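Local coordinates for protease 2A (Rhinovirus C, PDB 5X45), which probably cleaves the viral polyprotein as a chymotrypsin-like cysteine protease that carries a structural zinc ion, at residues V9-N23 and D36-I50. Numbering follows the deposited sequence.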
loop_
_atom_site.group_PDB
_atom_site.type_symbol
_atom_site.label_atom_id
_atom_site.label_comp_id
_atom_site.label_asym_id
_atom_site.label_seq_id
_atom_site.Cartn_x
_atom_site.Cartn_y
_atom_site.Cartn_z
ATOM N N VAL A 9 -7.574 1.200 -1.480
ATOM C CA VAL A 9 -8.258 1.193 -0.198
ATOM C C VAL A 9 -9.377 2.217 -0.195
ATOM O O VAL A 9 -9.151 3.389 -0.468
ATOM C CB VAL A 9 -7.286 1.480 0.955
ATOM C CG1 VAL A 9 -8.005 1.417 2.288
ATOM C CG2 VAL A 9 -6.117 0.503 0.908
ATOM N N HIS A 10 -10.585 1.771 0.129
ATOM C CA HIS A 10 -11.761 2.628 0.059
ATOM C C HIS A 10 -12.456 2.716 1.415
ATOM O O HIS A 10 -13.213 1.826 1.798
ATOM C CB HIS A 10 -12.718 2.096 -1.009
ATOM C CG HIS A 10 -13.884 2.994 -1.279
ATOM N ND1 HIS A 10 -14.935 2.615 -2.090
ATOM C CD2 HIS A 10 -14.162 4.245 -0.858
ATOM C CE1 HIS A 10 -15.815 3.599 -2.151
ATOM N NE2 HIS A 10 -15.374 4.600 -1.415
ATOM N N THR A 11 -12.197 3.797 2.140
ATOM C CA THR A 11 -12.787 3.982 3.464
ATOM C C THR A 11 -14.115 4.720 3.363
ATOM O O THR A 11 -14.602 4.959 2.253
ATOM C CB THR A 11 -11.841 4.757 4.396
ATOM O OG1 THR A 11 -11.679 6.095 3.908
ATOM C CG2 THR A 11 -10.482 4.062 4.486
ATOM N N ARG A 12 -14.684 5.099 4.511
ATOM C CA ARG A 12 -15.974 5.798 4.533
ATOM C C ARG A 12 -15.931 7.104 3.748
ATOM O O ARG A 12 -16.916 7.512 3.124
ATOM C CB ARG A 12 -16.415 6.128 5.958
ATOM C CG ARG A 12 -17.868 6.589 6.007
ATOM C CD ARG A 12 -18.151 7.578 7.136
ATOM N NE ARG A 12 -18.666 6.968 8.360
ATOM C CZ ARG A 12 -18.427 7.437 9.584
ATOM N NH1 ARG A 12 -18.932 6.819 10.644
ATOM N NH2 ARG A 12 -17.686 8.529 9.747
ATOM N N ASP A 13 -14.786 7.767 3.802
ATOM C CA ASP A 13 -14.670 9.100 3.231
ATOM C C ASP A 13 -13.550 9.272 2.197
ATOM O O ASP A 13 -13.490 10.301 1.527
ATOM C CB ASP A 13 -14.535 10.126 4.365
ATOM C CG ASP A 13 -13.477 9.744 5.387
ATOM O OD1 ASP A 13 -12.600 8.909 5.076
ATOM O OD2 ASP A 13 -13.536 10.285 6.515
ATOM N N ALA A 14 -12.675 8.282 2.042
ATOM C CA ALA A 14 -11.502 8.475 1.194
ATOM C C ALA A 14 -11.114 7.233 0.400
ATOM O O ALA A 14 -11.455 6.105 0.763
ATOM C CB ALA A 14 -10.325 8.935 2.031
ATOM N N ILE A 15 -10.387 7.467 -0.689
ATOM C CA ILE A 15 -9.825 6.405 -1.516
ATOM C C ILE A 15 -8.304 6.556 -1.598
ATOM O O ILE A 15 -7.796 7.629 -1.920
ATOM C CB ILE A 15 -10.389 6.434 -2.933
ATOM C CG1 ILE A 15 -11.906 6.307 -2.911
ATOM C CG2 ILE A 15 -9.754 5.340 -3.773
ATOM C CD1 ILE A 15 -12.554 6.689 -4.227
ATOM N N TYR A 16 -7.588 5.475 -1.308
ATOM C CA TYR A 16 -6.128 5.471 -1.289
ATOM C C TYR A 16 -5.594 4.646 -2.451
ATOM O O TYR A 16 -5.935 3.473 -2.591
ATOM C CB TYR A 16 -5.614 4.904 0.039
ATOM C CG TYR A 16 -6.021 5.681 1.268
ATOM C CD1 TYR A 16 -7.347 5.696 1.717
ATOM C CD2 TYR A 16 -5.072 6.367 2.009
ATOM C CE1 TYR A 16 -7.711 6.414 2.861
ATOM C CE2 TYR A 16 -5.424 7.078 3.147
ATOM C CZ TYR A 16 -6.736 7.099 3.566
ATOM O OH TYR A 16 -7.048 7.810 4.696
ATOM N N LYS A 17 -4.758 5.248 -3.287
ATOM C CA LYS A 17 -4.197 4.534 -4.426
ATOM C C LYS A 17 -2.700 4.772 -4.504
ATOM O O LYS A 17 -2.194 5.751 -3.958
ATOM C CB LYS A 17 -4.862 4.989 -5.728
ATOM C CG LYS A 17 -6.379 4.960 -5.689
ATOM C CD LYS A 17 -7.005 5.197 -7.050
ATOM C CE LYS A 17 -7.553 3.884 -7.605
ATOM N NZ LYS A 17 -8.117 4.016 -8.977
ATOM N N CYS A 18 -2.013 3.905 -5.194
ATOM C CA CYS A 18 -0.630 4.102 -5.459
ATOM C C CYS A 18 -0.570 5.179 -6.497
ATOM O O CYS A 18 -1.273 5.128 -7.457
ATOM C CB CYS A 18 -0.023 2.812 -5.964
ATOM S SG CYS A 18 0.412 1.669 -4.672
ATOM N N ALA A 19 0.254 6.181 -6.291
ATOM C CA ALA A 19 0.226 7.353 -7.124
ATOM C C ALA A 19 0.520 7.122 -8.603
ATOM O O ALA A 19 -0.050 7.771 -9.437
ATOM C CB ALA A 19 1.088 8.444 -6.547
ATOM N N HIS A 20 1.393 6.193 -8.915
ATOM C CA HIS A 20 1.743 5.945 -10.277
ATOM C C HIS A 20 0.666 5.243 -11.075
ATOM O O HIS A 20 0.777 5.100 -12.267
ATOM C CB HIS A 20 3.035 5.213 -10.342
ATOM C CG HIS A 20 2.911 3.788 -9.999
ATOM N ND1 HIS A 20 2.904 3.344 -8.704
ATOM C CD2 HIS A 20 2.783 2.698 -10.777
ATOM C CE1 HIS A 20 2.770 2.038 -8.697
ATOM N NE2 HIS A 20 2.701 1.620 -9.942
ATOM N N LEU A 21 -0.402 4.865 -10.409
ATOM C CA LEU A 21 -1.480 4.152 -11.020
ATOM C C LEU A 21 -2.658 5.052 -11.230
ATOM O O LEU A 21 -3.693 4.618 -11.648
ATOM C CB LEU A 21 -1.898 3.018 -10.108
ATOM C CG LEU A 21 -1.507 1.602 -10.441
ATOM C CD1 LEU A 21 -0.420 1.504 -11.472
ATOM C CD2 LEU A 21 -1.048 0.948 -9.179
ATOM N N THR A 22 -2.508 6.311 -10.906
ATOM C CA THR A 22 -3.587 7.244 -11.030
ATOM C C THR A 22 -3.078 8.611 -11.383
ATOM O O THR A 22 -1.966 8.771 -11.800
ATOM C CB THR A 22 -4.435 7.241 -9.769
ATOM O OG1 THR A 22 -5.578 8.051 -9.962
ATOM C CG2 THR A 22 -3.672 7.732 -8.637
ATOM N N ASN A 23 -3.926 9.594 -11.251
ATOM C CA ASN A 23 -3.534 10.963 -11.542
ATOM C C ASN A 23 -4.251 11.910 -10.604
ATOM O O ASN A 23 -5.332 11.593 -10.102
ATOM C CB ASN A 23 -3.840 11.320 -13.002
ATOM C CG ASN A 23 -2.874 10.671 -13.981
ATOM O OD1 ASN A 23 -3.241 9.742 -14.701
ATOM N ND2 ASN A 23 -1.639 11.168 -14.024
ATOM N N ASP A 36 4.657 7.103 -2.637
ATOM C CA ASP A 36 3.935 6.606 -3.814
ATOM C C ASP A 36 2.435 6.512 -3.513
ATOM O O ASP A 36 1.774 5.509 -3.814
ATOM C CB ASP A 36 4.491 5.248 -4.259
ATOM C CG ASP A 36 3.938 4.803 -5.602
ATOM O OD1 ASP A 36 3.505 5.684 -6.374
ATOM O OD2 ASP A 36 3.924 3.580 -5.880
ATOM N N LEU A 37 1.896 7.580 -2.939
ATOM C CA LEU A 37 0.542 7.546 -2.396
ATOM C C LEU A 37 -0.285 8.729 -2.833
ATOM O O LEU A 37 0.161 9.876 -2.762
ATOM C CB LEU A 37 0.584 7.518 -0.869
ATOM C CG LEU A 37 -0.769 7.437 -0.172
ATOM C CD1 LEU A 37 -1.429 6.070 -0.405
ATOM C CD2 LEU A 37 -0.614 7.723 1.309
ATOM N N GLN A 38 -1.499 8.448 -3.283
ATOM C CA GLN A 38 -2.461 9.497 -3.578
ATOM C C GLN A 38 -3.737 9.225 -2.810
ATOM O O GLN A 38 -4.201 8.089 -2.766
ATOM C CB GLN A 38 -2.755 9.585 -5.072
ATOM C CG GLN A 38 -3.934 10.507 -5.373
ATOM C CD GLN A 38 -4.093 10.844 -6.842
ATOM O OE1 GLN A 38 -3.125 10.859 -7.608
ATOM N NE2 GLN A 38 -5.333 11.081 -7.253
ATOM N N VAL A 39 -4.282 10.247 -2.162
ATOM C CA VAL A 39 -5.541 10.061 -1.460
ATOM C C VAL A 39 -6.594 11.021 -1.999
ATOM O O VAL A 39 -6.356 12.226 -2.103
ATOM C CB VAL A 39 -5.405 10.267 0.049
ATOM C CG1 VAL A 39 -6.713 9.874 0.739
ATOM C CG2 VAL A 39 -4.252 9.448 0.590
ATOM N N ASP A 40 -7.759 10.472 -2.339
ATOM C CA ASP A 40 -8.868 11.265 -2.853
ATOM C C ASP A 40 -10.047 11.180 -1.905
ATOM O O ASP A 40 -10.298 10.140 -1.307
ATOM C CB ASP A 40 -9.279 10.797 -4.256
ATOM C CG ASP A 40 -8.230 11.131 -5.321
ATOM O OD1 ASP A 40 -7.038 11.261 -4.977
ATOM O OD2 ASP A 40 -8.601 11.280 -6.506
ATOM N N SER A 41 -10.758 12.288 -1.743
ATOM C CA SER A 41 -12.007 12.264 -1.002
ATOM C C SER A 41 -13.085 11.606 -1.854
ATOM O O SER A 41 -12.972 11.554 -3.079
ATOM C CB SER A 41 -12.432 13.670 -0.616
ATOM O OG SER A 41 -12.711 14.408 -1.786
ATOM N N THR A 42 -14.120 11.083 -1.213
ATOM C CA THR A 42 -15.219 10.491 -1.958
ATOM C C THR A 42 -16.566 10.630 -1.260
ATOM O O THR A 42 -16.675 10.551 -0.037
ATOM C CB THR A 42 -14.942 9.003 -2.274
ATOM O OG1 THR A 42 -16.009 8.484 -3.083
ATOM C CG2 THR A 42 -14.828 8.180 -0.993
ATOM N N ASN A 43 -17.586 10.848 -2.077
ATOM C CA ASN A 43 -18.954 11.002 -1.619
ATOM C C ASN A 43 -19.590 9.651 -1.301
ATOM O O ASN A 43 -20.554 9.578 -0.537
ATOM C CB ASN A 43 -19.766 11.771 -2.653
ATOM C CG ASN A 43 -19.696 13.269 -2.429
ATOM O OD1 ASN A 43 -19.364 13.723 -1.331
ATOM N ND2 ASN A 43 -19.986 14.045 -3.468
ATOM N N VAL A 44 -19.095 8.593 -1.946
ATOM C CA VAL A 44 -19.631 7.247 -1.720
ATOM C C VAL A 44 -18.734 6.517 -0.699
ATOM O O VAL A 44 -17.512 6.438 -0.857
ATOM C CB VAL A 44 -19.783 6.443 -3.058
ATOM C CG1 VAL A 44 -19.799 7.420 -4.227
ATOM C CG2 VAL A 44 -18.659 5.463 -3.296
ATOM N N PRO A 45 -19.332 6.095 0.424
ATOM C CA PRO A 45 -18.630 5.386 1.505
ATOM C C PRO A 45 -18.067 4.016 1.094
ATOM O O PRO A 45 -18.703 3.280 0.341
ATOM C CB PRO A 45 -19.716 5.223 2.576
ATOM C CG PRO A 45 -20.682 6.334 2.309
ATOM C CD PRO A 45 -20.706 6.461 0.811
ATOM N N GLY A 46 -16.870 3.697 1.579
ATOM C CA GLY A 46 -16.258 2.410 1.310
ATOM C C GLY A 46 -16.243 1.517 2.533
ATOM O O GLY A 46 -16.450 1.983 3.656
ATOM N N PRO A 47 -15.982 0.219 2.321
ATOM C CA PRO A 47 -16.022 -0.801 3.374
ATOM C C PRO A 47 -14.747 -0.908 4.212
ATOM O O PRO A 47 -14.799 -1.513 5.280
ATOM C CB PRO A 47 -16.246 -2.089 2.586
ATOM C CG PRO A 47 -15.576 -1.831 1.279
ATOM C CD PRO A 47 -15.802 -0.376 0.983
ATOM N N ASP A 48 -13.629 -0.367 3.736
ATOM C CA ASP A 48 -12.339 -0.563 4.413
ATOM C C ASP A 48 -12.125 0.364 5.610
ATOM O O ASP A 48 -12.642 1.484 5.653
ATOM C CB ASP A 48 -11.178 -0.383 3.428
ATOM C CG ASP A 48 -11.281 -1.308 2.228
ATOM O OD1 ASP A 48 -11.735 -2.468 2.411
ATOM O OD2 ASP A 48 -10.899 -0.873 1.111
ATOM N N VAL A 49 -11.310 -0.101 6.555
ATOM C CA VAL A 49 -11.007 0.651 7.771
ATOM C C VAL A 49 -9.505 0.653 8.047
ATOM O O VAL A 49 -8.877 -0.403 8.135
ATOM C CB VAL A 49 -11.741 0.062 8.990
ATOM C CG1 VAL A 49 -11.264 0.723 10.279
ATOM C CG2 VAL A 49 -13.249 0.214 8.824
ATOM N N ILE A 50 -8.926 1.843 8.171
ATOM C CA ILE A 50 -7.522 1.959 8.542
ATOM C C ILE A 50 -7.407 2.156 10.053
ATOM O O ILE A 50 -7.815 3.185 10.578
ATOM C CB ILE A 50 -6.843 3.108 7.779
ATOM C CG1 ILE A 50 -7.020 2.892 6.273
ATOM C CG2 ILE A 50 -5.363 3.221 8.153
ATOM C CD1 ILE A 50 -6.655 4.087 5.436
#
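The phenol ring of Y16 lies between two aliphatic side chains of 36-50. V39, its non-hydrogen-bonded partner on the neighbouring antiparallel strand, runs alongside it and sets CG1 over the middle of one face, 3.9 Å from the ring centroid. I50 comes from the opposite direction, and its CD1 covers the other face toward the rim, 3.5 Å from Y16 CZ. A flat aromatic ring suits this place because it offers both faces to methyl groups.

Beyond the paired strands, 44-48 wraps round H10. G46 CA sits squarely over the imidazole, 3.4 Å from its centroid; glycine suits the place, since its CA also lies against the backbone carbonyl of H10, where a side chain would have to point. At the ring edge, H10 NE2 donates to V44 O (2.9 Å), somewhat out of the ring plane. D48 grips the H10 backbone twice: OD2 accepts from H10 N on its anti side (2.8 Å, N-H...O 176°), while D48 N donates to H10 O.

Where 9-23 leaves the sheet, Q38 stretches fully, CG anti to its backbone N (chi1 170°), and carries its amide to N23. There NE2 donates in the amide plane to N23 O (2.9 Å) and also to OD1 of D40, whose OD2 is held by T25. A long amide thus ties the loop at N23 to strand 37-41.

H20 presents its ring edge to D36, ring and carboxylate nearly coplanar (25°), with a weak bond from ND1 to OD2 (3.0 Å). Y87 holds D36 OD1, and Y86 stacks on H20. This pairing is consistent with the His-Asp part of the catalytic triad in picornaviral 2A proteases, set at the end of the four-stranded antiparallel sheet that forms the N-terminal domain of their chymotrypsin-like fold.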